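Local atomic coordinates of BIFUNCTIONAL PROTEIN Proline utilization A (PutA) (PDB entry 5UX5), a protein that catalyses the two-step oxidation of proline to glutamate, using an FAD-dependent proline dehydrogenase domain and an NAD-dependent aldehyde dehydrogenase domain in one chain. Residues 303-308 / 1064-1069; 310-315 / 962-967. All blocks are in the same frame, centred on the assembly; numbering follows the deposited sequence.

Contact 1 of 2, residues 303-308 / 1064-1069. With FAD (flavin-adenine dinucleotide), chain E.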
ATOM      1  N   LEU A 303       4.215 -11.617 -14.401  1.00 37.55           N
ATOM      2  CA  LEU A 303       5.027 -10.446 -14.721  1.00 30.32           C
ATOM      3  C   LEU A 303       4.271  -9.131 -14.478  1.00 40.81           C
ATOM      4  O   LEU A 303       4.827  -8.185 -13.899  1.00 40.62           O
ATOM      5  CB  LEU A 303       5.518 -10.559 -16.172  1.00 24.57           C
ATOM      6  CG  LEU A 303       6.512  -9.553 -16.773  1.00 24.63           C
ATOM      7  CD1 LEU A 303       7.868  -9.650 -16.107  1.00 24.47           C
ATOM      8  CD2 LEU A 303       6.638  -9.764 -18.263  1.00 25.37           C
ATOM      9  N   SER A 304       2.995  -9.063 -14.888  1.00 46.15           N
ATOM     10  CA  SER A 304       2.185  -7.860 -14.686  1.00 23.66           C
ATOM     11  C   SER A 304       2.179  -7.436 -13.228  1.00 30.04           C
ATOM     12  O   SER A 304       2.632  -6.341 -12.885  1.00 37.15           O
ATOM     13  CB  SER A 304       0.746  -8.094 -15.142  1.00 29.10           C
ATOM     14  OG  SER A 304       0.615  -8.071 -16.563  1.00 38.93           O
ATOM     15  N   MET A 305       1.663  -8.297 -12.344  1.00 28.94           N
ATOM     16  CA  MET A 305       1.618  -7.897 -10.942  1.00 24.61           C
ATOM     17  C   MET A 305       3.002  -7.763 -10.325  1.00 31.90           C
ATOM     18  O   MET A 305       3.157  -7.034  -9.338  1.00 35.00           O
ATOM     19  CB  MET A 305       0.771  -8.854 -10.121  1.00 22.86           C
ATOM     20  CG  MET A 305      -0.744  -8.729 -10.368  1.00 30.83           C
ATOM     21  SD  MET A 305      -1.403  -7.044 -10.302  1.00 42.16           S
ATOM     22  CE  MET A 305      -0.750  -6.493  -8.723  1.00 34.91           C
ATOM     23  N   GLU A 306       4.018  -8.411 -10.895  1.00 34.40           N
ATOM     24  CA  GLU A 306       5.367  -8.228 -10.379  1.00 27.79           C
ATOM     25  C   GLU A 306       5.894  -6.832 -10.675  1.00 32.86           C
ATOM     26  O   GLU A 306       6.623  -6.263  -9.856  1.00 36.27           O
ATOM     27  CB  GLU A 306       6.294  -9.281 -10.968  1.00 22.70           C
ATOM     28  CG  GLU A 306       6.201 -10.646 -10.349  1.00 22.93           C
ATOM     29  CD  GLU A 306       6.702 -10.656  -8.931  1.00 33.57           C
ATOM     30  OE1 GLU A 306       7.373  -9.683  -8.508  1.00 45.29           O
ATOM     31  OE2 GLU A 306       6.433 -11.654  -8.240  1.00 35.33           O
ATOM     32  N   LYS A 307       5.519  -6.255 -11.819  1.00 29.80           N
ATOM     33  CA  LYS A 307       5.966  -4.907 -12.142  1.00 26.68           C
ATOM     34  C   LYS A 307       5.176  -3.868 -11.345  1.00 32.83           C
ATOM     35  O   LYS A 307       5.755  -2.884 -10.855  1.00 36.67           O
ATOM     36  CB  LYS A 307       5.812  -4.652 -13.649  1.00 23.26           C
ATOM     37  CG  LYS A 307       6.641  -5.557 -14.591  1.00 23.24           C
ATOM     38  CD  LYS A 307       6.873  -4.949 -15.961  1.00 29.03           C
ATOM     39  CE  LYS A 307       7.636  -5.928 -16.869  1.00 49.70           C
ATOM     40  NZ  LYS A 307       8.278  -5.414 -18.138  1.00 49.97           N
ATOM     41  N   VAL A 308       3.869  -4.094 -11.156  1.00 21.68           N
ATOM     42  CA  VAL A 308       3.077  -3.212 -10.292  1.00 22.47           C
ATOM     43  C   VAL A 308       3.647  -3.195  -8.877  1.00 28.38           C
ATOM     44  O   VAL A 308       3.808  -2.133  -8.272  1.00 39.55           O
ATOM     45  CB  VAL A 308       1.587  -3.611 -10.295  1.00 31.23           C
ATOM     46  CG1 VAL A 308       0.900  -2.981  -9.102  1.00 21.35           C
ATOM     47  CG2 VAL A 308       0.873  -3.210 -11.613  1.00 22.00           C
ATOM     48  N   THR A1064      -6.457   3.183  -8.921  1.00 35.18           N
ATOM     49  CA  THR A1064      -5.768   2.061  -9.535  1.00 31.02           C
ATOM     50  C   THR A1064      -6.011   2.106 -11.035  1.00 34.44           C
ATOM     51  O   THR A1064      -7.126   2.373 -11.474  1.00 40.16           O
ATOM     52  CB  THR A1064      -6.249   0.740  -8.911  1.00 29.64           C
ATOM     53  OG1 THR A1064      -6.008   0.805  -7.507  1.00 31.69           O
ATOM     54  CG2 THR A1064      -5.473  -0.473  -9.448  1.00 22.99           C
ATOM     55  N   ASN A1065      -4.944   1.906 -11.822  1.00 43.59           N
ATOM     56  CA  ASN A1065      -5.006   2.046 -13.273  1.00 47.04           C
ATOM     57  C   ASN A1065      -5.117   0.724 -14.008  1.00 56.92           C
ATOM     58  O   ASN A1065      -5.522   0.709 -15.178  1.00 67.31           O
ATOM     59  CB  ASN A1065      -3.746   2.732 -13.794  1.00 49.72           C
ATOM     60  CG  ASN A1065      -3.858   4.215 -13.791  1.00 58.70           C
ATOM     61  OD1 ASN A1065      -4.945   4.770 -13.949  1.00 62.90           O
ATOM     62  ND2 ASN A1065      -2.728   4.884 -13.618  1.00 61.66           N
ATOM     63  N   HIS A1066      -4.792  -0.373 -13.345  1.00 52.22           N
ATOM     64  CA  HIS A1066      -4.621  -1.665 -13.977  1.00 52.85           C
ATOM     65  C   HIS A1066      -5.735  -2.612 -13.543  1.00 59.94           C
ATOM     66  O   HIS A1066      -6.394  -2.396 -12.524  1.00 61.08           O
ATOM     67  CB  HIS A1066      -3.236  -2.219 -13.623  1.00 50.25           C
ATOM     68  CG  HIS A1066      -3.016  -2.384 -12.151  1.00 50.23           C
ATOM     69  ND1 HIS A1066      -3.344  -3.539 -11.469  1.00 38.90           N
ATOM     70  CD2 HIS A1066      -2.543  -1.521 -11.220  1.00 55.08           C
ATOM     71  CE1 HIS A1066      -3.065  -3.386 -10.186  1.00 42.82           C
ATOM     72  NE2 HIS A1066      -2.579  -2.171 -10.005  1.00 53.02           N
ATOM     73  N   ARG A1067      -5.962  -3.652 -14.350  1.00 63.87           N
ATOM     74  CA  ARG A1067      -6.851  -4.775 -14.017  1.00 62.37           C
ATOM     75  C   ARG A1067      -5.987  -6.029 -13.910  1.00 63.39           C
ATOM     76  O   ARG A1067      -5.721  -6.694 -14.917  1.00 69.34           O
ATOM     77  CB  ARG A1067      -7.973  -4.956 -15.059  1.00 63.83           C
ATOM     78  CG  ARG A1067      -8.893  -6.173 -14.815  1.00 71.25           C
ATOM     79  CD  ARG A1067     -10.137  -5.799 -13.984  1.00 75.64           C
ATOM     80  NE  ARG A1067     -10.819  -6.962 -13.405  1.00 74.13           N
ATOM     81  CZ  ARG A1067     -10.770  -7.310 -12.122  1.00 59.86           C
ATOM     82  NH1 ARG A1067     -10.070  -6.579 -11.254  1.00 54.27           N
ATOM     83  NH2 ARG A1067     -11.430  -8.385 -11.715  1.00 44.70           N
ATOM     84  N   PHE A1068      -5.549  -6.347 -12.687  1.00 56.29           N
ATOM     85  CA  PHE A1068      -4.591  -7.430 -12.473  1.00 53.49           C
ATOM     86  C   PHE A1068      -3.342  -7.227 -13.316  1.00 58.34           C
ATOM     87  O   PHE A1068      -2.820  -8.168 -13.913  1.00 61.88           O
ATOM     88  CB  PHE A1068      -5.214  -8.787 -12.781  1.00 58.37           C
ATOM     89  CG  PHE A1068      -6.177  -9.245 -11.748  1.00 57.61           C
ATOM     90  CD1 PHE A1068      -5.740  -9.499 -10.456  1.00 50.98           C
ATOM     91  CD2 PHE A1068      -7.527  -9.366 -12.046  1.00 59.15           C
ATOM     92  CE1 PHE A1068      -6.625  -9.910  -9.488  1.00 56.69           C
ATOM     93  CE2 PHE A1068      -8.424  -9.778 -11.077  1.00 63.06           C
ATOM     94  CZ  PHE A1068      -7.974 -10.048  -9.791  1.00 58.87           C
ATOM     95  N   GLY A1069      -2.885  -5.971 -13.396  1.00 59.45           N
ATOM     96  CA  GLY A1069      -1.659  -5.625 -14.071  1.00 60.61           C
ATOM     97  C   GLY A1069      -1.819  -5.068 -15.473  1.00 65.71           C
ATOM     98  O   GLY A1069      -0.908  -4.391 -15.956  1.00 73.55           O
TER
HETATM   99  PA  FAD E2001       6.826 -18.036 -24.479  1.00 64.45           P
HETATM  100  O1A FAD E2001       6.125 -17.053 -25.479  1.00 58.91           O
HETATM  101  O2A FAD E2001       8.107 -18.626 -24.842  1.00 59.45           O
HETATM  102  O5B FAD E2001       7.183 -17.524 -23.135  1.00 59.82           O
HETATM  103  C5B FAD E2001       6.408 -16.496 -22.547  1.00 44.13           C
HETATM  104  C4B FAD E2001       7.038 -16.117 -21.220  1.00 41.63           C
HETATM  105  O4B FAD E2001       8.117 -15.247 -21.408  1.00 46.73           O
HETATM  106  C3B FAD E2001       6.099 -15.401 -20.302  1.00 45.35           C
HETATM  107  O3B FAD E2001       5.224 -16.203 -19.591  1.00 46.82           O
HETATM  108  C2B FAD E2001       7.032 -14.663 -19.413  1.00 40.37           C
HETATM  109  O2B FAD E2001       7.381 -15.411 -18.306  1.00 35.18           O
HETATM  110  C1B FAD E2001       8.176 -14.341 -20.329  1.00 42.76           C
HETATM  111  N9A FAD E2001       8.136 -12.975 -20.830  1.00 38.43           N
HETATM  112  C8A FAD E2001       7.385 -12.508 -21.899  1.00 31.71           C
HETATM  113  N7A FAD E2001       7.589 -11.184 -22.050  1.00 38.21           N
HETATM  114  C5A FAD E2001       8.494 -10.709 -21.107  1.00 36.04           C
HETATM  115  C6A FAD E2001       9.068  -9.455 -20.821  1.00 34.94           C
HETATM  116  N6A FAD E2001       8.756  -8.242 -21.558  1.00 30.96           N
HETATM  117  N1A FAD E2001       9.941  -9.360 -19.806  1.00 42.12           N
HETATM  118  C2A FAD E2001      10.261 -10.462 -19.056  1.00 41.07           C
HETATM  119  N3A FAD E2001       9.720 -11.694 -19.309  1.00 32.02           N
HETATM  120  C4A FAD E2001       8.847 -11.853 -20.311  1.00 36.39           C
HETATM  121  N1  FAD E2001       3.729 -20.192 -14.291  1.00 37.09           N
HETATM  122  C2  FAD E2001       4.104 -19.880 -12.933  1.00 35.70           C
HETATM  123  O2  FAD E2001       4.524 -18.602 -12.647  1.00 33.10           O
HETATM  124  N3  FAD E2001       3.972 -20.854 -11.936  1.00 36.26           N
HETATM  125  C4  FAD E2001       3.527 -22.144 -12.227  1.00 36.30           C
HETATM  126  O4  FAD E2001       3.420 -23.094 -11.225  1.00 40.58           O
HETATM  127  C4X FAD E2001       3.289 -22.532 -13.655  1.00 32.59           C
HETATM  128  N5  FAD E2001       3.010 -23.840 -14.036  1.00 34.77           N
HETATM  129  C5X FAD E2001       2.841 -24.175 -15.387  1.00 37.46           C
HETATM  130  C6  FAD E2001       2.554 -25.495 -15.780  1.00 31.71           C
HETATM  131  C7  FAD E2001       2.386 -25.788 -17.128  1.00 33.77           C
HETATM  132  C7M FAD E2001       2.070 -27.184 -17.578  1.00 31.57           C
HETATM  133  C8  FAD E2001       2.516 -24.813 -18.085  1.00 42.84           C
HETATM  134  C8M FAD E2001       2.336 -25.135 -19.533  1.00 47.92           C
HETATM  135  C9  FAD E2001       2.796 -23.509 -17.705  1.00 45.73           C
HETATM  136  C9A FAD E2001       2.959 -23.197 -16.368  1.00 41.08           C
HETATM  137  N10 FAD E2001       3.264 -21.849 -16.019  1.00 42.51           N
HETATM  138  C10 FAD E2001       3.432 -21.497 -14.663  1.00 38.29           C
HETATM  139  C1' FAD E2001       3.337 -20.817 -17.069  1.00 46.03           C
HETATM  140  C2' FAD E2001       4.707 -20.448 -17.572  1.00 46.73           C
HETATM  141  O2' FAD E2001       5.388 -19.799 -16.559  1.00 36.24           O
HETATM  142  C3' FAD E2001       4.513 -19.565 -18.824  1.00 50.06           C
HETATM  143  O3' FAD E2001       3.877 -18.411 -18.433  1.00 51.66           O
HETATM  144  C4' FAD E2001       3.722 -20.147 -20.002  1.00 49.94           C
HETATM  145  O4' FAD E2001       3.753 -21.527 -20.058  1.00 49.60           O
HETATM  146  C5' FAD E2001       4.080 -19.511 -21.364  1.00 43.68           C
HETATM  147  O5' FAD E2001       5.468 -19.394 -21.653  1.00 41.93           O
HETATM  148  P   FAD E2001       6.230 -20.213 -22.826  1.00 49.06           P
HETATM  149  O1P FAD E2001       7.561 -20.968 -22.452  1.00 49.22           O
HETATM  150  O2P FAD E2001       4.999 -21.037 -23.368  1.00 47.93           O
HETATM  151  O3P FAD E2001       6.150 -19.317 -24.175  1.00 56.94           O
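His1066 takes the crowded first torsion, with CG between its backbone N and carbonyl carbon (chi1 59°). Val308 has CG1 anti to its backbone N (chi1 163°), and so both of its methyls reach the imidazole. Met305 starts with CG anti to its carbonyl carbon and bends at chi2 and chi3, which folds SD and CE toward the loop 1064-1069. Val308 and His1066 meet tip to tip. Val308 CG2 sits over the ring centre in a CH-pi contact, 3.9 Å from the centroid of the His1066 ring. Val308 CG1 lies 3.7 Å from His1066 NE2. The opposite face of the ring carries Thr1064 CG2, offset toward the rim. Met305 SD approaches the same ring obliquely, 4.8 Å from the centroid of His1066, and packs on the peptide between Phe1068 and Gly1069. Within the loop, Gly1069 N donates to His1066 ND1 over 3.1 Å, tilted 30° from the ring plane. This bond helps to fix the ring's rotation. Gly1069 CA packs 3.6 Å from Ser304 CB. With no side chain on Gly1069, the loop backbone lies directly against Ser304. No hydrogen bond crosses between the segments. On the far side of the helix, Leu303 CD2 touches the FAD adenine, 3.5 Å from FAD C5A. The arrangement is an apolar interdomain contact, joining an FAD-pocket helix of the proline dehydrogenase TIM barrel to the C-terminal tail.

Contact 2 of 2, residues 310-315 / 962-967; sequences AELHGW and LRCESN
Hydrogen bonding is concentrated on one carboxylate. Glu311 is fully extended, with CG anti to its backbone N (chi1 -179°), and its head reaches the turn before strand 965-980. Arg963 N donates to Glu311 OE1 at 2.5 Å, and Cys964 N donates to Glu311 OE2 at 2.9 Å. Both N-H groups come from above the carboxylate plane. Two successive backbone amides thus grip the two oxygens and hold the head in place. Nearby, Glu965 OE1 accepts from Asn967 ND2 at 3.0 Å.

The charge contact is looser. The Arg963 chain bends at chi3 and brings its guanidinium beside the same head. Glu311 OE1 lies over one guanidinium face, 3.5 Å from Arg963 NH1. No guanidinium N-H points at OE1, so this salt bridge rests on charge alone. Glu965 OE2 forms a salt bridge with Arg875.

Apolar contacts flank the carboxylate. Leu962 slides past Glu311 in the opposite direction, with Leu962 CD2 3.8 Å from Glu311 CG. Leu312 CD2 packs 3.7 Å from Cys964 SG, and the Leu312 side chain crosses that of Glu965 at about a right angle.

A carboxylate accepting two successive backbone N-H groups thus joins a TIM-barrel helix to the C-terminal region.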
ATOM      1  N   ALA A 310       6.583  -3.677  -7.842  1.00 30.05           N
ATOM      2  CA  ALA A 310       7.818  -2.903  -7.855  1.00 32.01           C
ATOM      3  C   ALA A 310       7.545  -1.405  -7.964  1.00 31.38           C
ATOM      4  O   ALA A 310       8.049  -0.612  -7.154  1.00 32.75           O
ATOM      5  CB  ALA A 310       8.721  -3.370  -9.001  1.00 21.41           C
ATOM      6  N   GLU A 311       6.755  -0.989  -8.961  1.00 21.32           N
ATOM      7  CA  GLU A 311       6.581   0.448  -9.166  1.00 21.99           C
ATOM      8  C   GLU A 311       5.937   1.113  -7.941  1.00 26.14           C
ATOM      9  O   GLU A 311       6.321   2.224  -7.563  1.00 33.63           O
ATOM     10  CB  GLU A 311       5.757   0.725 -10.433  1.00 20.84           C
ATOM     11  CG  GLU A 311       5.577   2.242 -10.707  1.00 24.24           C
ATOM     12  CD  GLU A 311       4.722   2.536 -11.921  1.00 36.83           C
ATOM     13  OE1 GLU A 311       5.021   3.518 -12.640  1.00 36.93           O
ATOM     14  OE2 GLU A 311       3.746   1.788 -12.157  1.00 43.31           O
ATOM     15  N   LEU A 312       5.017   0.419  -7.263  1.00 20.22           N
ATOM     16  CA  LEU A 312       4.387   0.978  -6.070  1.00 30.30           C
ATOM     17  C   LEU A 312       5.395   1.233  -4.955  1.00 34.62           C
ATOM     18  O   LEU A 312       5.274   2.218  -4.220  1.00 44.64           O
ATOM     19  CB  LEU A 312       3.290   0.044  -5.551  1.00 29.25           C
ATOM     20  CG  LEU A 312       1.964   0.032  -6.331  1.00 34.79           C
ATOM     21  CD1 LEU A 312       0.983  -0.980  -5.779  1.00 20.55           C
ATOM     22  CD2 LEU A 312       1.316   1.444  -6.441  1.00 30.18           C
ATOM     23  N   HIS A 313       6.349   0.326  -4.763  1.00 27.98           N
ATOM     24  CA  HIS A 313       7.281   0.387  -3.640  1.00 30.86           C
ATOM     25  C   HIS A 313       8.596   1.056  -3.961  1.00 28.35           C
ATOM     26  O   HIS A 313       9.426   1.196  -3.061  1.00 36.92           O
ATOM     27  CB  HIS A 313       7.592  -1.019  -3.120  1.00 36.12           C
ATOM     28  CG  HIS A 313       6.457  -1.649  -2.406  1.00 34.22           C
ATOM     29  ND1 HIS A 313       5.403  -2.242  -3.063  1.00 37.79           N
ATOM     30  CD2 HIS A 313       6.209  -1.783  -1.082  1.00 30.79           C
ATOM     31  CE1 HIS A 313       4.542  -2.697  -2.171  1.00 36.20           C
ATOM     32  NE2 HIS A 313       5.015  -2.443  -0.962  1.00 29.89           N
ATOM     33  N   GLY A 314       8.842   1.389  -5.217  1.00 20.34           N
ATOM     34  CA  GLY A 314      10.134   1.900  -5.593  1.00 26.04           C
ATOM     35  C   GLY A 314      11.202   0.843  -5.659  1.00 26.05           C
ATOM     36  O   GLY A 314      12.351   1.111  -5.299  1.00 33.81           O
ATOM     37  N   TRP A 315      10.851  -0.351  -6.107  1.00 24.91           N
ATOM     38  CA  TRP A 315      11.775  -1.462  -6.218  1.00 26.03           C
ATOM     39  C   TRP A 315      11.935  -1.828  -7.678  1.00 28.88           C
ATOM     40  O   TRP A 315      11.087  -1.485  -8.505  1.00 33.95           O
ATOM     41  CB  TRP A 315      11.259  -2.690  -5.471  1.00 27.55           C
ATOM     42  CG  TRP A 315      11.104  -2.551  -4.010  1.00 27.80           C
ATOM     43  CD1 TRP A 315      11.828  -1.748  -3.181  1.00 27.75           C
ATOM     44  CD2 TRP A 315      10.175  -3.267  -3.176  1.00 21.44           C
ATOM     45  NE1 TRP A 315      11.405  -1.924  -1.881  1.00 24.43           N
ATOM     46  CE2 TRP A 315      10.398  -2.856  -1.858  1.00 21.54           C
ATOM     47  CE3 TRP A 315       9.192  -4.230  -3.420  1.00 21.40           C
ATOM     48  CZ2 TRP A 315       9.647  -3.346  -0.790  1.00 30.63           C
ATOM     49  CZ3 TRP A 315       8.450  -4.703  -2.365  1.00 21.47           C
ATOM     50  CH2 TRP A 315       8.676  -4.265  -1.070  1.00 21.59           C
ATOM     51  N   LEU A 962       3.199   7.531 -11.910  1.00 29.11           N
ATOM     52  CA  LEU A 962       3.286   6.072 -11.946  1.00 21.01           C
ATOM     53  C   LEU A 962       2.429   5.499 -13.061  1.00 28.05           C
ATOM     54  O   LEU A 962       1.364   6.027 -13.364  1.00 33.07           O
ATOM     55  CB  LEU A 962       2.790   5.463 -10.635  1.00 20.60           C
ATOM     56  CG  LEU A 962       3.433   5.929  -9.342  1.00 24.37           C
ATOM     57  CD1 LEU A 962       2.878   5.162  -8.159  1.00 19.94           C
ATOM     58  CD2 LEU A 962       4.869   5.716  -9.448  1.00 22.77           C
ATOM     59  N   ARG A 963       2.871   4.378 -13.656  1.00 33.07           N
ATOM     60  CA  ARG A 963       2.027   3.696 -14.640  1.00 31.82           C
ATOM     61  C   ARG A 963       0.785   3.079 -13.986  1.00 35.62           C
ATOM     62  O   ARG A 963      -0.340   3.312 -14.435  1.00 40.41           O
ATOM     63  CB  ARG A 963       2.841   2.642 -15.392  1.00 32.83           C
ATOM     64  CG  ARG A 963       3.482   3.131 -16.709  1.00 53.88           C
ATOM     65  CD  ARG A 963       4.750   2.330 -17.137  1.00 61.01           C
ATOM     66  NE  ARG A 963       5.903   2.632 -16.275  1.00 64.30           N
ATOM     67  CZ  ARG A 963       6.477   1.777 -15.421  1.00 64.81           C
ATOM     68  NH1 ARG A 963       7.516   2.176 -14.680  1.00 56.87           N
ATOM     69  NH2 ARG A 963       6.017   0.525 -15.295  1.00 65.14           N
ATOM     70  N   CYS A 964       0.953   2.348 -12.884  1.00 30.69           N
ATOM     71  CA  CYS A 964      -0.136   1.510 -12.387  1.00 30.03           C
ATOM     72  C   CYS A 964      -1.143   2.261 -11.516  1.00 34.18           C
ATOM     73  O   CYS A 964      -2.189   1.701 -11.169  1.00 32.44           O
ATOM     74  CB  CYS A 964       0.437   0.354 -11.571  1.00 28.87           C
ATOM     75  SG  CYS A 964       1.253   0.953 -10.083  1.00 45.90           S
ATOM     76  N   GLU A 965      -0.859   3.498 -11.137  1.00 31.68           N
ATOM     77  CA  GLU A 965      -1.727   4.208 -10.212  1.00 23.11           C
ATOM     78  C   GLU A 965      -1.734   5.689 -10.567  1.00 21.32           C
ATOM     79  O   GLU A 965      -0.695   6.345 -10.533  1.00 26.54           O
ATOM     80  CB  GLU A 965      -1.257   3.988  -8.784  1.00 20.81           C
ATOM     81  CG  GLU A 965      -2.104   4.620  -7.733  1.00 20.74           C
ATOM     82  CD  GLU A 965      -1.644   4.243  -6.358  1.00 26.47           C
ATOM     83  OE1 GLU A 965      -0.681   4.867  -5.836  1.00 29.06           O
ATOM     84  OE2 GLU A 965      -2.232   3.280  -5.803  1.00 30.81           O
ATOM     85  N   SER A 966      -2.907   6.209 -10.901  1.00 25.55           N
ATOM     86  CA  SER A 966      -3.100   7.639 -11.107  1.00 21.85           C
ATOM     87  C   SER A 966      -3.196   8.344  -9.762  1.00 24.46           C
ATOM     88  O   SER A 966      -4.033   7.990  -8.932  1.00 30.90           O
ATOM     89  CB  SER A 966      -4.362   7.886 -11.924  1.00 24.66           C
ATOM     90  OG  SER A 966      -4.637   9.265 -11.947  1.00 42.24           O
ATOM     91  N   ASN A 967      -2.335   9.326  -9.530  1.00 27.63           N
ATOM     92  CA  ASN A 967      -2.347  10.074  -8.273  1.00 28.81           C
ATOM     93  C   ASN A 967      -2.461  11.568  -8.574  1.00 34.00           C
ATOM     94  O   ASN A 967      -1.465  12.212  -8.924  1.00 40.27           O
ATOM     95  CB  ASN A 967      -1.117   9.729  -7.436  1.00 21.13           C
ATOM     96  CG  ASN A 967      -1.159   8.273  -6.923  1.00 29.40           C
ATOM     97  OD1 ASN A 967      -1.970   7.947  -6.056  1.00 30.20           O
ATOM     98  ND2 ASN A 967      -0.273   7.419  -7.436  1.00 32.25           N
TER

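How the contacts relate
Both contacts use helix 303-313 of the proline dehydrogenase barrel, contact 1 its first half and contact 2 its second. Their centres lie 9 Å apart. Contact 1 is a surface contact, whereas contact 2 is partly buried and covers somewhat more area. Contact 1 is apolar across the segments; contact 2 depends on a charged carboxylate and backbone amides. The C-terminal segments also join each other. Asn1065 N probably bonds to Cys964 O (2.8 Å), and Asn1065 ND2 probably bonds to Arg963 O (3.0 Å). Strands 965-980 and 1056-1064 pair antiparallel, so the helix rests against neighbouring ends of one strand pair. Along the chain, contact 2 is nested within contact 1.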